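Local coordinates for toxin protein (Yersinia entomophaga, PDB 6AQK) that probably acts as the ADP-ribosyltransferase toxin at the C-terminal end of an RHS protein, transferring ADP-ribose to a target in the poisoned cell, at residues 104-109 / 161-166; 196-201 / 220-225. One frame throughout, in Å; residues are numbered along the deposited sequence.

Contact 1: 104-109 / 161-166; sequences RGDTPV and IMWHFD
The backbones of strands 104-106 and 161-166 pair antiparallel, joining strand 101-106, at one edge of the mixed sheet, to strand 161-167; G105 and M162 form a non-hydrogen-bonded pair between two hydrogen-bonded ones. R104 and W163 exchange two bonds, the shorter running 2.7 Å from W163 N to R104 O; D106 and I161 exchange two more, D106 N to I161 O being the straightest at 171°. M162 CA adds a CA-H...O contact to R104 O.

The polar side chains gather on the face that carries R104, D106, I161 and W163. R104 CG is anti to its backbone N, and the extended chain lays the guanidinium beside D106, which it grips side-on: R104 NE forms a salt bridge with D106 OD2 at 2.8 Å, from above the carboxylate plane, while NH2 reaches the syn lone pair of OD1 at 2.9 Å. From the other strand W163 NE1 donates a hydrogen bond to the anti lone pair of D106 OD2, 2.8 Å away, with the indole plane turned 73° from the carboxylate.

The methylenes of R104 run alongside W163, CB 3.7 Å from CD1, and CB also meets the edge of the F165 ring. I161 CD1 reaches past the strand end to P108 CA at 3.9 Å. W163 also packs on I222 and M193.

R104 NH1 bonds S146 O, a second partner for the guanidinium. With three donors on its carboxylate, two of them at OD2, the buried D106 is probably kept ionised and its rotation fixed.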
# COMPACT_ATOMS: atom_id res chain seq x y z
N ARG A 104 -6.67 -0.54 5.71
CA ARG A 104 -5.26 -0.14 5.82
C ARG A 104 -5.07 1.19 6.48
O ARG A 104 -5.73 2.15 6.17
CB ARG A 104 -4.64 -0.08 4.40
CG ARG A 104 -3.17 0.31 4.43
CD ARG A 104 -2.58 0.22 3.02
NE ARG A 104 -1.27 0.85 3.01
CZ ARG A 104 -0.11 0.24 3.24
NH1 ARG A 104 -0.02 -1.07 3.42
NH2 ARG A 104 0.97 0.95 3.25
N GLY A 105 -4.00 1.29 7.32
CA GLY A 105 -3.62 2.51 7.95
C GLY A 105 -2.38 3.05 7.29
O GLY A 105 -1.49 2.29 6.95
N ASP A 106 -2.38 4.33 6.97
CA ASP A 106 -1.20 5.04 6.42
C ASP A 106 -1.00 6.37 7.17
O ASP A 106 -1.94 7.06 7.62
CB ASP A 106 -1.30 5.28 4.88
CG ASP A 106 -0.77 4.10 4.02
OD1 ASP A 106 0.37 3.58 4.28
OD2 ASP A 106 -1.51 3.67 3.11
N THR A 107 0.24 6.78 7.22
CA THR A 107 0.60 8.08 7.68
C THR A 107 0.42 9.12 6.56
O THR A 107 0.21 8.77 5.37
CB THR A 107 2.07 8.15 8.14
OG1 THR A 107 2.91 8.18 6.99
CG2 THR A 107 2.42 6.98 9.05
N PRO A 108 0.53 10.41 6.92
CA PRO A 108 0.32 11.45 5.91
C PRO A 108 1.39 11.44 4.82
O PRO A 108 1.19 12.08 3.83
CB PRO A 108 0.34 12.75 6.74
CG PRO A 108 -0.27 12.32 8.02
CD PRO A 108 0.33 10.97 8.29
N VAL A 109 2.49 10.70 4.99
CA VAL A 109 3.53 10.57 3.91
C VAL A 109 2.92 10.19 2.55
O VAL A 109 3.50 10.53 1.50
CB VAL A 109 4.59 9.47 4.24
CG1 VAL A 109 5.61 9.32 3.12
CG2 VAL A 109 5.34 9.83 5.49
N ILE A 161 -4.58 8.22 8.19
CA ILE A 161 -5.39 7.90 7.02
C ILE A 161 -5.75 6.42 7.12
O ILE A 161 -4.92 5.56 7.43
CB ILE A 161 -4.59 8.16 5.72
CG1 ILE A 161 -4.21 9.65 5.67
CG2 ILE A 161 -5.37 7.75 4.47
CD1 ILE A 161 -3.13 10.02 4.72
N MET A 162 -7.01 6.11 6.86
CA MET A 162 -7.42 4.72 6.78
C MET A 162 -8.09 4.48 5.43
O MET A 162 -8.96 5.24 5.02
CB MET A 162 -8.38 4.30 7.89
CG MET A 162 -8.65 2.81 7.91
SD MET A 162 -10.02 2.26 9.02
CE MET A 162 -11.35 2.60 7.91
N TRP A 163 -7.70 3.42 4.76
CA TRP A 163 -8.43 2.95 3.62
C TRP A 163 -9.45 1.89 4.02
O TRP A 163 -9.19 1.04 4.84
CB TRP A 163 -7.48 2.27 2.63
CG TRP A 163 -6.24 2.98 2.20
CD1 TRP A 163 -5.13 3.23 2.94
CD2 TRP A 163 -5.93 3.46 0.84
NE1 TRP A 163 -4.15 3.83 2.17
CE2 TRP A 163 -4.60 3.97 0.88
CE3 TRP A 163 -6.63 3.51 -0.37
CZ2 TRP A 163 -3.97 4.48 -0.25
CZ3 TRP A 163 -5.98 4.00 -1.49
CH2 TRP A 163 -4.68 4.52 -1.40
N HIS A 164 -10.61 1.94 3.38
CA HIS A 164 -11.63 0.93 3.56
C HIS A 164 -11.88 0.36 2.19
O HIS A 164 -12.45 1.02 1.32
CB HIS A 164 -12.91 1.55 4.11
CG HIS A 164 -14.00 0.56 4.33
ND1 HIS A 164 -15.28 0.94 4.65
CD2 HIS A 164 -14.00 -0.79 4.24
CE1 HIS A 164 -16.02 -0.14 4.80
NE2 HIS A 164 -15.27 -1.21 4.56
N PHE A 165 -11.41 -0.88 2.03
CA PHE A 165 -11.46 -1.62 0.78
C PHE A 165 -12.66 -2.53 0.71
O PHE A 165 -12.90 -3.33 1.61
CB PHE A 165 -10.21 -2.42 0.63
CG PHE A 165 -8.99 -1.56 0.39
CD1 PHE A 165 -8.90 -0.73 -0.72
CD2 PHE A 165 -7.93 -1.60 1.27
CE1 PHE A 165 -7.80 0.09 -0.91
CE2 PHE A 165 -6.87 -0.78 1.09
CZ PHE A 165 -6.77 0.02 0.01
N ASP A 166 -13.41 -2.34 -0.35
CA ASP A 166 -14.44 -3.30 -0.79
C ASP A 166 -13.82 -4.26 -1.80
O ASP A 166 -13.38 -3.84 -2.87
CB ASP A 166 -15.61 -2.49 -1.39
CG ASP A 166 -16.71 -3.34 -1.96
OD1 ASP A 166 -16.77 -4.54 -1.65
OD2 ASP A 166 -17.54 -2.78 -2.72

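Contact 2: 196-201 / 220-225; sequences TSLQYL and YIIKAR
Y200 and Y220 form the aromatic end of this antiparallel pair: Y200 CD1 lies 3.6 Å from Y220 CE1, the rings crossing obliquely with planes 42° apart. Their first torsions differ, CG of Y200 anti to its backbone N and CG of Y220 anti to its carbonyl carbon. On the same face the L198 side chain lies beside I222, L198 CD2 4.0 Å from I222 CG2. The other face carries S197, Q199, I221 and K223; S197 CB touches K223 CB at 3.9 Å, and beyond the strand end L201 crosses I221 obliquely, L201 CD1 3.8 Å from I221 CG1.

Backbone bonds set this register. Q199 and I221 exchange two, each 2.9 Å between N and O, and K223 N donates to S197 O. At the other end two residues, T196 and S197, stand opposite the single K223, making a classic beta bulge: K223 O takes a firm bond from T196 N at 2.9 Å and a weak one from S197 N.

Outside the pair, helix 115-124 covers the L198 face, with W116 and F120 on L198 and I121 on Y220, while Y200 OH bonds K127 O. Y207 packs on Q199, I221 and K223. Strands 131-140 and 161-167 continue the sheet, one beside 192-200 and the other beside 220-226.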
# COMPACT_ATOMS: atom_id res chain seq x y z
N THR A 196 -13.50 5.47 -4.75
CA THR A 196 -14.86 5.94 -4.83
C THR A 196 -15.21 7.11 -3.95
O THR A 196 -16.19 7.82 -4.25
CB THR A 196 -15.87 4.82 -4.60
OG1 THR A 196 -15.75 4.36 -3.26
CG2 THR A 196 -15.53 3.65 -5.53
N SER A 197 -14.47 7.36 -2.89
CA SER A 197 -14.85 8.43 -1.94
C SER A 197 -13.67 8.83 -1.08
O SER A 197 -12.89 7.93 -0.64
CB SER A 197 -15.93 7.90 -0.99
OG SER A 197 -16.36 9.02 -0.28
N LEU A 198 -13.54 10.13 -0.80
CA LEU A 198 -12.60 10.61 0.23
C LEU A 198 -13.45 11.26 1.27
O LEU A 198 -14.40 11.99 0.91
CB LEU A 198 -11.65 11.63 -0.29
CG LEU A 198 -10.94 11.19 -1.55
CD1 LEU A 198 -10.14 12.39 -2.02
CD2 LEU A 198 -10.12 9.92 -1.28
N GLN A 199 -13.17 10.94 2.53
CA GLN A 199 -13.85 11.59 3.69
C GLN A 199 -12.89 12.24 4.65
O GLN A 199 -11.82 11.67 4.99
CB GLN A 199 -14.63 10.62 4.54
CG GLN A 199 -15.62 9.77 3.81
CD GLN A 199 -16.36 8.79 4.76
OE1 GLN A 199 -16.78 7.77 4.29
NE2 GLN A 199 -16.52 9.12 6.11
N TYR A 200 -13.30 13.38 5.18
CA TYR A 200 -12.55 14.07 6.20
C TYR A 200 -13.32 14.00 7.52
O TYR A 200 -14.55 14.17 7.58
CB TYR A 200 -12.32 15.55 5.83
CG TYR A 200 -11.91 16.40 7.00
CD1 TYR A 200 -10.64 16.25 7.59
CD2 TYR A 200 -12.79 17.32 7.56
CE1 TYR A 200 -10.25 17.04 8.68
CE2 TYR A 200 -12.42 18.10 8.65
CZ TYR A 200 -11.16 17.98 9.20
OH TYR A 200 -10.83 18.74 10.27
N LEU A 201 -12.57 13.79 8.57
CA LEU A 201 -13.11 13.58 9.90
C LEU A 201 -12.43 14.54 10.85
O LEU A 201 -11.23 14.36 11.23
CB LEU A 201 -12.92 12.12 10.35
CG LEU A 201 -13.73 10.99 9.66
CD1 LEU A 201 -13.21 9.63 10.12
CD2 LEU A 201 -15.24 11.07 9.85
N TYR A 220 -8.66 11.06 7.78
CA TYR A 220 -9.04 10.85 6.39
C TYR A 220 -9.34 9.36 6.13
O TYR A 220 -8.61 8.48 6.60
CB TYR A 220 -7.93 11.26 5.40
CG TYR A 220 -7.68 12.71 5.56
CD1 TYR A 220 -8.53 13.62 4.96
CD2 TYR A 220 -6.69 13.18 6.41
CE1 TYR A 220 -8.38 14.97 5.16
CE2 TYR A 220 -6.52 14.56 6.65
CZ TYR A 220 -7.40 15.44 6.01
OH TYR A 220 -7.33 16.82 6.17
N ILE A 221 -10.44 9.13 5.44
CA ILE A 221 -10.85 7.82 4.97
C ILE A 221 -10.87 7.78 3.45
O ILE A 221 -11.49 8.62 2.78
CB ILE A 221 -12.25 7.40 5.48
CG1 ILE A 221 -12.36 7.64 7.02
CG2 ILE A 221 -12.53 5.94 5.08
CD1 ILE A 221 -11.44 6.79 7.93
N ILE A 222 -10.16 6.81 2.92
CA ILE A 222 -10.21 6.53 1.49
C ILE A 222 -11.04 5.27 1.30
O ILE A 222 -10.66 4.23 1.71
CB ILE A 222 -8.83 6.36 0.87
CG1 ILE A 222 -7.92 7.54 1.22
CG2 ILE A 222 -9.00 6.15 -0.61
CD1 ILE A 222 -6.47 7.27 0.83
N LYS A 223 -12.19 5.37 0.63
CA LYS A 223 -12.96 4.22 0.21
C LYS A 223 -12.59 3.87 -1.23
O LYS A 223 -12.61 4.72 -2.11
CB LYS A 223 -14.46 4.55 0.25
CG LYS A 223 -14.90 4.89 1.66
CD LYS A 223 -16.41 4.92 1.87
CE LYS A 223 -17.05 3.54 1.82
NZ LYS A 223 -18.54 3.76 1.77
N ALA A 224 -12.32 2.59 -1.45
CA ALA A 224 -11.91 2.07 -2.72
C ALA A 224 -12.35 0.64 -2.91
O ALA A 224 -12.57 -0.10 -1.95
CB ALA A 224 -10.41 2.16 -2.85
N ARG A 225 -12.46 0.23 -4.18
CA ARG A 225 -12.81 -1.11 -4.56
C ARG A 225 -11.64 -1.77 -5.12
O ARG A 225 -10.94 -1.17 -5.93
CB ARG A 225 -13.90 -1.09 -5.62
CG ARG A 225 -15.07 -0.18 -5.29
CD ARG A 225 -16.14 -0.11 -6.40
NE ARG A 225 -16.73 -1.40 -6.74
CZ ARG A 225 -17.59 -2.10 -5.99
NH1 ARG A 225 -17.96 -1.67 -4.79
NH2 ARG A 225 -18.06 -3.27 -6.43

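Both contacts belong to one five-stranded mixed sheet, their centres 9 Å apart. Contact 1 joins strand 101-106, at one edge of the sheet, to 161-167, contact 2 joins 220-226 to 192-200, and the parallel neighbours 161-167 and 220-226 bring the two together. There W163 CE3 packs 3.6 Å from I222 CG2, H164 N probably bonds I222 O, and D166 OD2 forms a salt bridge with R225 NH1. Along the chain contact 1 closes before contact 2 opens. In the sheet, though, 220-226 lies between 161-167 and 192-200, although it follows both in sequence. Together the contacts span four strands of the sheet in this putative ADP-ribosyltransferase domain.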